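Neutral ceramidase (Pseudomonas aeruginosa, PDB 2ZWS) hydrolyses the N-acyl linkage of ceramides to give sphingosine and a free fatty acid, and also runs the reverse synthesis, as a zinc-dependent amidohydrolase. Local coordinates at residues H71-A76 against A125-I130; G151-A156 against S199-H204; H226-V231 against G236-F241; G407-F412 against A473-L478. One frame throughout, in Å; residues are numbered along the deposited sequence.

Interaction 1 (H71-A76 against A125-I130); sequences HLKVLA and AIVDGI
Val-74 and Lys-73 on one helix meet Val-127 and Ile-130 on another, with the two short axes approaching to 9.3 Å and their N-to-C directions diverging by 43°. The closest backbone point is at Val-74 and Val-127, whose CA atoms are 5.6 Å apart.

The buried part of the contact is made mainly by branched aliphatic side chains. Val-74 holds CG2 beside its backbone N, from where this methyl reaches across the groove to CG2 of Ile-130 at 3.8 Å; its other methyl, CG1, lies equally near the same Ile-130 CG2. Both branches of the valine thus straddle one methyl of the isoleucine, the two side chains running about perpendicular to each other. The same Val-74 CG2 lies 4.0 Å from the backbone O of Val-127 and 4.1 Å from Val-127 CG1, so this one methyl touches both Val-127 and Ile-130.

Toward the solvent side, Lys-73 takes part through its hydrocarbon stem. With CG anti to N (chi1 -176°), the stem lies against the methyls of Val-127 and crosses the valine at about a right angle, CG lying 3.6 Å from Val-127 CG1. No hydrogen bond joins the segments.

Elsewhere in the layer, Ile-130 touches Leu-93 and Leu-75 touches Val-91, both of strand 91-95. Helix 68-81 connects the adjacent parallel strands 55-61 and 91-95, so this is the helical layer of a beta-alpha-beta crossover, with helix 120-138 packed alongside the crossover helix.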
# COMPACT_ATOMS: atom_id res chain seq x y z
N HIS A 71 0.25 -4.68 11.81
CA HIS A 71 1.10 -5.87 11.92
C HIS A 71 0.81 -6.66 13.20
O HIS A 71 0.58 -7.88 13.15
CB HIS A 71 2.55 -5.39 11.86
CG HIS A 71 3.56 -6.48 12.01
ND1 HIS A 71 4.42 -6.54 13.09
CD2 HIS A 71 3.90 -7.52 11.20
CE1 HIS A 71 5.22 -7.58 12.95
NE2 HIS A 71 4.93 -8.18 11.81
N LEU A 72 0.75 -5.97 14.32
CA LEU A 72 0.55 -6.64 15.61
C LEU A 72 -0.81 -7.34 15.68
O LEU A 72 -0.90 -8.45 16.19
CB LEU A 72 0.70 -5.63 16.77
CG LEU A 72 2.12 -5.07 16.93
CD1 LEU A 72 2.15 -3.94 17.99
CD2 LEU A 72 3.15 -6.16 17.27
N LYS A 73 -1.85 -6.69 15.18
CA LYS A 73 -3.20 -7.24 15.27
C LYS A 73 -3.36 -8.38 14.28
O LYS A 73 -3.99 -9.38 14.61
CB LYS A 73 -4.27 -6.16 15.07
CG LYS A 73 -5.71 -6.66 15.26
CD LYS A 73 -6.00 -7.09 16.72
CE LYS A 73 -7.49 -7.05 17.00
NZ LYS A 73 -8.05 -5.71 16.64
N VAL A 74 -2.80 -8.22 13.08
CA VAL A 74 -2.86 -9.32 12.12
C VAL A 74 -2.17 -10.57 12.71
O VAL A 74 -2.70 -11.68 12.63
CB VAL A 74 -2.24 -8.92 10.76
CG1 VAL A 74 -1.94 -10.16 9.89
CG2 VAL A 74 -3.16 -7.94 10.00
N LEU A 75 -1.00 -10.41 13.32
CA LEU A 75 -0.32 -11.56 13.89
C LEU A 75 -1.12 -12.22 15.00
O LEU A 75 -1.18 -13.45 15.08
CB LEU A 75 1.07 -11.17 14.40
CG LEU A 75 2.08 -10.97 13.30
CD1 LEU A 75 3.31 -10.29 13.87
CD2 LEU A 75 2.44 -12.31 12.64
N ALA A 76 -1.72 -11.41 15.87
CA ALA A 76 -2.55 -11.98 16.93
C ALA A 76 -3.71 -12.78 16.35
O ALA A 76 -4.01 -13.87 16.83
CB ALA A 76 -3.08 -10.86 17.84
N ALA A 125 -11.06 -2.84 9.05
CA ALA A 125 -11.24 -3.41 7.69
C ALA A 125 -9.91 -3.89 7.12
O ALA A 125 -9.87 -4.89 6.38
CB ALA A 125 -11.86 -2.40 6.77
N ILE A 126 -8.85 -3.13 7.42
CA ILE A 126 -7.51 -3.46 6.92
C ILE A 126 -7.01 -4.76 7.56
O ILE A 126 -6.61 -5.71 6.86
CB ILE A 126 -6.54 -2.29 7.12
CG1 ILE A 126 -6.95 -1.13 6.20
CG2 ILE A 126 -5.09 -2.71 6.91
CD1 ILE A 126 -6.26 0.20 6.53
N VAL A 127 -7.12 -4.84 8.88
CA VAL A 127 -6.71 -6.05 9.60
C VAL A 127 -7.49 -7.25 9.09
O VAL A 127 -6.95 -8.30 8.75
CB VAL A 127 -6.90 -5.90 11.11
CG1 VAL A 127 -6.71 -7.26 11.85
CG2 VAL A 127 -5.93 -4.82 11.64
N ASP A 128 -8.80 -7.07 9.04
CA ASP A 128 -9.68 -8.19 8.68
C ASP A 128 -9.42 -8.66 7.26
O ASP A 128 -9.44 -9.85 6.99
CB ASP A 128 -11.15 -7.82 8.80
CG ASP A 128 -11.61 -7.66 10.24
OD1 ASP A 128 -10.86 -8.04 11.17
OD2 ASP A 128 -12.73 -7.15 10.43
N GLY A 129 -9.22 -7.73 6.34
CA GLY A 129 -8.97 -8.11 4.94
C GLY A 129 -7.60 -8.74 4.72
O GLY A 129 -7.46 -9.64 3.88
N ILE A 130 -6.59 -8.28 5.46
CA ILE A 130 -5.28 -8.94 5.36
C ILE A 130 -5.42 -10.39 5.81
O ILE A 130 -4.96 -11.35 5.14
CB ILE A 130 -4.21 -8.21 6.20
CG1 ILE A 130 -3.87 -6.87 5.53
CG2 ILE A 130 -2.94 -9.08 6.38
CD1 ILE A 130 -2.99 -5.88 6.37

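Interaction 2 (G151-A156 against S199-H204); sequences GELRNA and SWFPVH. With ZN (zinc ion), chain B.
Leu-153 and Phe-201 face each other across two segments of the chain that run on from the ends of their strands, with CA atoms 8.5 Å apart and no hydrogen bond between the segments. Side chains fill the gap. Phe-201, its CG anti to N (chi1 173°), extends its ring toward 151-156, and Leu-153 lays CD2 over one face. That methyl lies 3.6 Å from the ring centroid and only 12° off the normal, a well-centred CH-pi contact, while Leu-153 CB reaches Phe-201 CE2 at 3.8 Å. Ala-156 adds its CB obliquely to the same ring, 4.0 Å from Phe-201 CE1, and turns its carbonyl O to Val-203 CG2 at 3.8 Å.

One residue further on, His-204 binds the zinc ion through NE2 at 2.1 Å, and Leu-249 O accepts a hydrogen bond from its ND1, which, together with the metal bond, helps to fix the rotation of the imidazole. His-97, Glu-411, Tyr-448 and water 1 also bind the metal.

The Phe-201 ring also touches Met-182 of strand 181-189, the strand between 142-152 and 194-200 in the sheet. Gln-276 of helix 265-286 contacts both Phe-201 and Val-203, and Lys-279 of that helix touches Leu-153, so the helix covers this junction.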
# COMPACT_ATOMS: atom_id res chain seq x y z
N GLY A 151 15.01 -6.89 -14.77
CA GLY A 151 15.25 -6.07 -15.95
C GLY A 151 15.24 -4.60 -15.59
O GLY A 151 14.90 -4.24 -14.47
N GLU A 152 15.60 -3.78 -16.56
CA GLU A 152 15.74 -2.36 -16.30
C GLU A 152 14.56 -1.61 -16.90
O GLU A 152 14.27 -1.69 -18.10
CB GLU A 152 17.07 -1.82 -16.85
CG GLU A 152 18.31 -2.37 -16.13
CD GLU A 152 19.52 -1.44 -16.18
OE1 GLU A 152 19.52 -0.49 -16.99
OE2 GLU A 152 20.49 -1.67 -15.42
N LEU A 153 13.88 -0.86 -16.03
CA LEU A 153 12.72 -0.05 -16.44
C LEU A 153 13.15 1.43 -16.40
O LEU A 153 13.39 1.96 -15.32
CB LEU A 153 11.51 -0.34 -15.51
CG LEU A 153 10.27 0.54 -15.68
CD1 LEU A 153 9.79 0.54 -17.15
CD2 LEU A 153 9.15 0.05 -14.73
N ARG A 154 13.25 2.06 -17.58
CA ARG A 154 13.91 3.38 -17.72
C ARG A 154 13.11 4.66 -17.44
O ARG A 154 13.65 5.62 -16.88
CB ARG A 154 14.46 3.56 -19.15
CG ARG A 154 15.40 2.52 -19.65
CD ARG A 154 16.00 2.97 -21.01
NE ARG A 154 15.02 3.21 -22.08
CZ ARG A 154 14.43 2.25 -22.80
NH1 ARG A 154 14.71 0.97 -22.59
NH2 ARG A 154 13.57 2.59 -23.75
N ASN A 155 11.86 4.67 -17.91
CA ASN A 155 11.06 5.89 -18.15
C ASN A 155 9.80 5.97 -17.25
O ASN A 155 8.85 6.73 -17.54
CB ASN A 155 10.63 5.82 -19.63
CG ASN A 155 10.06 7.13 -20.16
OD1 ASN A 155 10.60 8.22 -19.91
ND2 ASN A 155 8.99 7.02 -20.95
N ALA A 156 9.79 5.21 -16.16
CA ALA A 156 8.61 5.20 -15.26
C ALA A 156 8.78 6.10 -14.03
O ALA A 156 7.78 6.47 -13.39
CB ALA A 156 8.26 3.75 -14.85
N SER A 199 5.91 -8.27 -8.59
CA SER A 199 6.89 -7.35 -9.20
C SER A 199 7.41 -6.37 -8.14
O SER A 199 6.61 -5.79 -7.38
CB SER A 199 6.23 -6.54 -10.34
OG SER A 199 6.92 -5.31 -10.59
N TRP A 200 8.73 -6.19 -8.05
CA TRP A 200 9.31 -5.18 -7.14
C TRP A 200 9.99 -4.12 -7.98
O TRP A 200 10.87 -4.42 -8.79
CB TRP A 200 10.37 -5.78 -6.22
CG TRP A 200 9.85 -6.67 -5.13
CD1 TRP A 200 9.46 -6.28 -3.89
CD2 TRP A 200 9.70 -8.10 -5.18
NE1 TRP A 200 9.07 -7.37 -3.15
CE2 TRP A 200 9.21 -8.51 -3.91
CE3 TRP A 200 9.95 -9.08 -6.16
CZ2 TRP A 200 8.95 -9.84 -3.59
CZ3 TRP A 200 9.68 -10.44 -5.84
CH2 TRP A 200 9.18 -10.80 -4.55
N PHE A 201 9.57 -2.88 -7.79
CA PHE A 201 10.14 -1.75 -8.54
C PHE A 201 9.85 -0.47 -7.75
O PHE A 201 8.71 -0.28 -7.32
CB PHE A 201 9.54 -1.65 -9.95
CG PHE A 201 9.97 -0.43 -10.69
CD1 PHE A 201 9.09 0.64 -10.85
CD2 PHE A 201 11.25 -0.35 -11.27
CE1 PHE A 201 9.48 1.80 -11.52
CE2 PHE A 201 11.66 0.83 -11.95
CZ PHE A 201 10.77 1.89 -12.08
N PRO A 202 10.85 0.40 -7.54
CA PRO A 202 10.57 1.58 -6.70
C PRO A 202 10.06 2.79 -7.47
O PRO A 202 10.73 3.29 -8.38
CB PRO A 202 11.94 1.90 -6.08
CG PRO A 202 12.95 1.45 -7.17
CD PRO A 202 12.27 0.33 -7.98
N VAL A 203 8.89 3.27 -7.08
CA VAL A 203 8.34 4.54 -7.59
C VAL A 203 7.18 4.93 -6.68
O VAL A 203 6.32 4.09 -6.43
CB VAL A 203 7.91 4.45 -9.09
CG1 VAL A 203 6.78 3.38 -9.33
CG2 VAL A 203 7.52 5.84 -9.62
N HIS A 204 7.18 6.17 -6.18
CA HIS A 204 6.04 6.62 -5.38
C HIS A 204 4.72 6.42 -6.12
O HIS A 204 4.59 6.73 -7.30
CB HIS A 204 6.17 8.09 -4.95
CG HIS A 204 6.78 8.26 -3.60
ND1 HIS A 204 8.12 8.04 -3.36
CD2 HIS A 204 6.23 8.63 -2.41
CE1 HIS A 204 8.36 8.25 -2.07
NE2 HIS A 204 7.23 8.59 -1.48
ZN ZN B . 6.76 8.49 0.58
O HOH W 1 5.14 9.82 0.83

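Interaction 3 (H226-V231 against G236-F241); sequences HWEHDV and GFVAAF
The Trp-227 indole carries Phe-237 over one face, with Phe-237 CE1 3.3 Å above its plane and displaced toward the rim. The planes are inclined by 32° and the centroids of the indole five-membered ring and the Phe-237 ring are 4.3 Å apart. At the indole edge Phe-241 arrives, its CZ 3.8 Å from Trp-227 CE3, and Ala-239 CB approaches the same Trp-227 CE3 obliquely. The Phe-237 ring in turn has Glu-228 CG at its edge. Outside the segments, Phe-277 meets the indole edge-to-face.

Glu-228 reaches out, extended beyond CG, to the start of strand 238-242, where the backbone N of Ala-239 donates to OE1 at 2.9 Å and a nearly straight 168°; OE1 accepts through its anti lone pair. Water 2 donates to the Glu-228 carbonyl O at 2.7 Å and bridges, weakly, to Phe-237 N.

Helix 218-231 returns into strand 238-242 as part of a beta-alpha-beta crossover from parallel strand 194-200. Arg-43 makes a salt bridge to Glu-228 OE1 and Lys-11 another to OE2. The carboxylate therefore ties the helix to the returning strand and to strands 41-49 and 5-13 of the same sheet; two cations and a backbone N-H would probably keep it ionised.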
# COMPACT_ATOMS: atom_id res chain seq x y z
N HIS A 226 -4.68 -4.15 -14.20
CA HIS A 226 -4.54 -4.42 -15.63
C HIS A 226 -4.15 -5.89 -15.85
O HIS A 226 -4.70 -6.57 -16.73
CB HIS A 226 -3.52 -3.46 -16.24
CG HIS A 226 -3.34 -3.62 -17.71
ND1 HIS A 226 -4.33 -3.31 -18.62
CD2 HIS A 226 -2.29 -4.08 -18.44
CE1 HIS A 226 -3.90 -3.56 -19.85
NE2 HIS A 226 -2.66 -4.02 -19.77
N TRP A 227 -3.19 -6.40 -15.07
CA TRP A 227 -2.79 -7.81 -15.25
C TRP A 227 -3.92 -8.78 -14.93
O TRP A 227 -4.18 -9.72 -15.71
CB TRP A 227 -1.56 -8.14 -14.39
CG TRP A 227 -0.69 -9.24 -14.95
CD1 TRP A 227 -1.08 -10.28 -15.79
CD2 TRP A 227 0.70 -9.46 -14.67
NE1 TRP A 227 0.02 -11.08 -16.06
CE2 TRP A 227 1.11 -10.61 -15.39
CE3 TRP A 227 1.65 -8.77 -13.90
CZ2 TRP A 227 2.43 -11.08 -15.36
CZ3 TRP A 227 2.96 -9.25 -13.86
CH2 TRP A 227 3.33 -10.40 -14.59
N GLU A 228 -4.55 -8.60 -13.77
CA GLU A 228 -5.59 -9.52 -13.30
C GLU A 228 -6.87 -9.47 -14.13
O GLU A 228 -7.47 -10.53 -14.43
CB GLU A 228 -5.93 -9.21 -11.85
CG GLU A 228 -4.78 -9.48 -10.90
CD GLU A 228 -4.96 -8.91 -9.49
OE1 GLU A 228 -4.13 -9.29 -8.61
OE2 GLU A 228 -5.89 -8.09 -9.26
N HIS A 229 -7.28 -8.26 -14.51
CA HIS A 229 -8.58 -8.02 -15.14
C HIS A 229 -8.50 -7.95 -16.66
O HIS A 229 -9.38 -8.46 -17.33
CB HIS A 229 -9.19 -6.73 -14.58
CG HIS A 229 -10.55 -6.40 -15.12
ND1 HIS A 229 -10.72 -5.62 -16.25
CD2 HIS A 229 -11.79 -6.69 -14.67
CE1 HIS A 229 -12.01 -5.46 -16.48
NE2 HIS A 229 -12.69 -6.10 -15.53
N ASP A 230 -7.47 -7.30 -17.20
CA ASP A 230 -7.42 -7.06 -18.65
C ASP A 230 -6.55 -8.07 -19.40
O ASP A 230 -6.75 -8.29 -20.60
CB ASP A 230 -6.91 -5.63 -18.97
CG ASP A 230 -7.75 -4.51 -18.33
OD1 ASP A 230 -7.13 -3.44 -18.06
OD2 ASP A 230 -8.98 -4.68 -18.10
N VAL A 231 -5.54 -8.64 -18.74
CA VAL A 231 -4.49 -9.42 -19.44
C VAL A 231 -4.60 -10.96 -19.27
O VAL A 231 -4.74 -11.68 -20.27
CB VAL A 231 -3.08 -8.89 -19.05
CG1 VAL A 231 -1.95 -9.79 -19.63
CG2 VAL A 231 -2.92 -7.46 -19.53
N GLY A 236 -7.85 -17.71 -10.75
CA GLY A 236 -7.86 -16.28 -10.41
C GLY A 236 -6.43 -15.77 -10.26
O GLY A 236 -5.73 -16.05 -9.27
N PHE A 237 -6.00 -15.00 -11.25
CA PHE A 237 -4.64 -14.48 -11.29
C PHE A 237 -4.48 -13.46 -10.18
O PHE A 237 -5.38 -12.63 -9.94
CB PHE A 237 -4.39 -13.80 -12.62
CG PHE A 237 -2.95 -13.61 -12.91
CD1 PHE A 237 -2.31 -12.39 -12.69
CD2 PHE A 237 -2.21 -14.68 -13.40
CE1 PHE A 237 -0.93 -12.24 -12.95
CE2 PHE A 237 -0.86 -14.54 -13.67
CZ PHE A 237 -0.22 -13.32 -13.46
N VAL A 238 -3.33 -13.52 -9.49
CA VAL A 238 -2.97 -12.49 -8.52
C VAL A 238 -1.63 -11.90 -8.89
O VAL A 238 -0.62 -12.60 -8.96
CB VAL A 238 -2.96 -13.02 -7.07
CG1 VAL A 238 -2.61 -11.90 -6.07
CG2 VAL A 238 -4.33 -13.66 -6.73
N ALA A 239 -1.64 -10.59 -9.12
CA ALA A 239 -0.43 -9.83 -9.45
C ALA A 239 -0.23 -8.73 -8.43
O ALA A 239 -1.06 -7.84 -8.30
CB ALA A 239 -0.55 -9.18 -10.81
N ALA A 240 0.87 -8.82 -7.69
CA ALA A 240 1.25 -7.75 -6.74
C ALA A 240 2.36 -6.87 -7.36
O ALA A 240 3.33 -7.38 -7.90
CB ALA A 240 1.73 -8.34 -5.41
N PHE A 241 2.21 -5.55 -7.25
CA PHE A 241 3.27 -4.63 -7.57
C PHE A 241 3.73 -4.00 -6.27
O PHE A 241 3.01 -3.18 -5.66
CB PHE A 241 2.78 -3.60 -8.60
CG PHE A 241 2.73 -4.17 -9.97
CD1 PHE A 241 1.67 -5.00 -10.32
CD2 PHE A 241 3.76 -3.94 -10.89
CE1 PHE A 241 1.62 -5.61 -11.59
CE2 PHE A 241 3.71 -4.54 -12.17
CZ PHE A 241 2.65 -5.39 -12.50
O HOH W 2 -7.50 -13.14 -13.68

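Interaction 4 (G407-F412 against A473-L478); sequences GAPAEF and AAYQQL. With ZN (zinc ion), chain B.
Tyr-475 reaches from its helix across to Phe-412, Pro-409 and Ala-410. Its CB lies 3.9 Å from Phe-412 CE2, at the rim of that ring. With CG beside the backbone N (chi1 -81°), the phenol ring turns one face to Phe-412. Tyr-475 CG is 3.6 Å from Phe-412 CZ, and that atom stands over the ring centre, so CD1 and CD2 flank it almost equally. The planes meet at 73° in a T-shaped (edge-to-face) pair with Phe-412 supplying the edge. Further out, Tyr-475 CE1 touches Pro-409 CD at 3.9 Å, and the hydroxyl OH finishes beside Pro-409 CG at 3.7 Å, with Ala-410 CB slightly farther away.

Between Ala-410 and Phe-412, Glu-411 points elsewhere and grips the zinc ion with both oxygens, OE1 at 2.1 Å and OE2 at 2.5 Å. Tyr-441 OH and Tyr-445 OH hydrogen-bond to the same carboxylate, second-shell contacts that help to hold it in place.

Around the aromatic pair, Ile-420 of helix 414-428 touches both rings, as does Val-449 of strand 448-449, which pairs in parallel with strand 411-412. Leu-393 and Ile-395 of strand 392-400 also touch Tyr-475, seating helix 471-488 against these elements.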
# COMPACT_ATOMS: atom_id res chain seq x y z
N GLY A 407 12.40 -7.25 4.43
CA GLY A 407 11.25 -6.40 4.72
C GLY A 407 11.75 -5.30 5.66
O GLY A 407 12.15 -5.59 6.80
N ALA A 408 11.73 -4.06 5.18
CA ALA A 408 12.23 -2.91 5.93
C ALA A 408 11.11 -1.90 6.21
O ALA A 408 10.38 -1.53 5.28
CB ALA A 408 13.37 -2.27 5.16
N PRO A 409 10.99 -1.45 7.48
CA PRO A 409 9.86 -0.63 7.91
C PRO A 409 9.94 0.87 7.67
O PRO A 409 9.61 1.67 8.56
CB PRO A 409 9.80 -0.91 9.42
CG PRO A 409 11.29 -1.06 9.80
CD PRO A 409 11.88 -1.81 8.62
N ALA A 410 10.41 1.25 6.49
CA ALA A 410 10.54 2.68 6.19
C ALA A 410 10.66 2.92 4.68
O ALA A 410 10.62 1.97 3.88
CB ALA A 410 11.77 3.28 6.92
N GLU A 411 10.78 4.19 4.29
CA GLU A 411 11.04 4.58 2.89
C GLU A 411 12.52 4.81 2.72
O GLU A 411 13.04 5.79 3.23
CB GLU A 411 10.31 5.89 2.54
CG GLU A 411 8.91 6.02 3.09
CD GLU A 411 8.05 6.97 2.27
OE1 GLU A 411 8.27 7.16 1.02
OE2 GLU A 411 7.12 7.52 2.87
N PHE A 412 13.20 3.92 2.00
CA PHE A 412 14.64 4.07 1.81
C PHE A 412 14.92 4.74 0.48
O PHE A 412 14.35 4.39 -0.53
CB PHE A 412 15.30 2.69 1.85
CG PHE A 412 15.33 2.10 3.23
CD1 PHE A 412 14.14 1.68 3.87
CD2 PHE A 412 16.53 1.93 3.90
CE1 PHE A 412 14.18 1.16 5.16
CE2 PHE A 412 16.57 1.37 5.17
CZ PHE A 412 15.38 0.98 5.81
N ALA A 473 23.00 3.52 8.53
CA ALA A 473 24.06 2.64 9.03
C ALA A 473 23.48 1.60 9.99
O ALA A 473 23.84 0.41 9.93
CB ALA A 473 25.14 3.48 9.72
N ALA A 474 22.55 2.05 10.84
CA ALA A 474 21.85 1.14 11.79
C ALA A 474 21.11 0.05 11.03
O ALA A 474 21.23 -1.14 11.37
CB ALA A 474 20.86 1.90 12.67
N TYR A 475 20.32 0.45 10.03
CA TYR A 475 19.59 -0.57 9.24
C TYR A 475 20.56 -1.51 8.53
O TYR A 475 20.31 -2.71 8.46
CB TYR A 475 18.67 0.09 8.24
CG TYR A 475 17.35 0.55 8.81
CD1 TYR A 475 16.35 -0.37 9.13
CD2 TYR A 475 17.09 1.91 8.98
CE1 TYR A 475 15.13 0.06 9.62
CE2 TYR A 475 15.87 2.36 9.44
CZ TYR A 475 14.88 1.41 9.77
OH TYR A 475 13.64 1.81 10.23
N GLN A 476 21.68 -0.99 8.02
CA GLN A 476 22.61 -1.86 7.33
C GLN A 476 23.19 -2.89 8.30
O GLN A 476 23.25 -4.09 7.98
CB GLN A 476 23.72 -1.04 6.67
CG GLN A 476 24.57 -1.83 5.69
CD GLN A 476 25.29 -0.94 4.71
OE1 GLN A 476 24.70 -0.02 4.13
NE2 GLN A 476 26.58 -1.21 4.50
N GLN A 477 23.57 -2.44 9.49
CA GLN A 477 24.08 -3.35 10.52
C GLN A 477 23.06 -4.42 10.88
O GLN A 477 23.40 -5.60 10.97
CB GLN A 477 24.39 -2.57 11.78
CG GLN A 477 24.79 -3.43 12.96
CD GLN A 477 25.20 -2.58 14.12
OE1 GLN A 477 24.49 -2.49 15.13
NE2 GLN A 477 26.32 -1.90 13.97
N LEU A 478 21.81 -3.99 11.08
CA LEU A 478 20.74 -4.91 11.48
C LEU A 478 20.50 -5.99 10.43
O LEU A 478 20.37 -7.19 10.76
CB LEU A 478 19.47 -4.13 11.77
CG LEU A 478 19.53 -3.22 13.00
CD1 LEU A 478 18.30 -2.34 13.08
CD2 LEU A 478 19.72 -3.99 14.29
ZN ZN B . 6.76 8.49 0.58
O HOH W 1 5.14 9.82 0.83

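Overall arrangement
Interactions 2 and 4 converge on the zinc ion: His-204 NE2 and Glu-411 OE1 lie 3.1 Å apart as fellow ligands, and water 1 belongs to both, although their centres are about 20 Å apart. His-97 and Tyr-448 complete the protein ligands. Interactions 2 and 3 share a sheet, where Ser-199 N and Ala-240 O, 2.8 Å apart, link the parallel strands 194-200 and 238-242. Interaction 1 touches none of the others; its nearest atoms are about 9 Å from interaction 4. It and interaction 3 nevertheless both approach Asn-60, an inferred substrate-binding residue, its side chain about 9 Å from that of Ile-130 and about 6 Å from that of Phe-241.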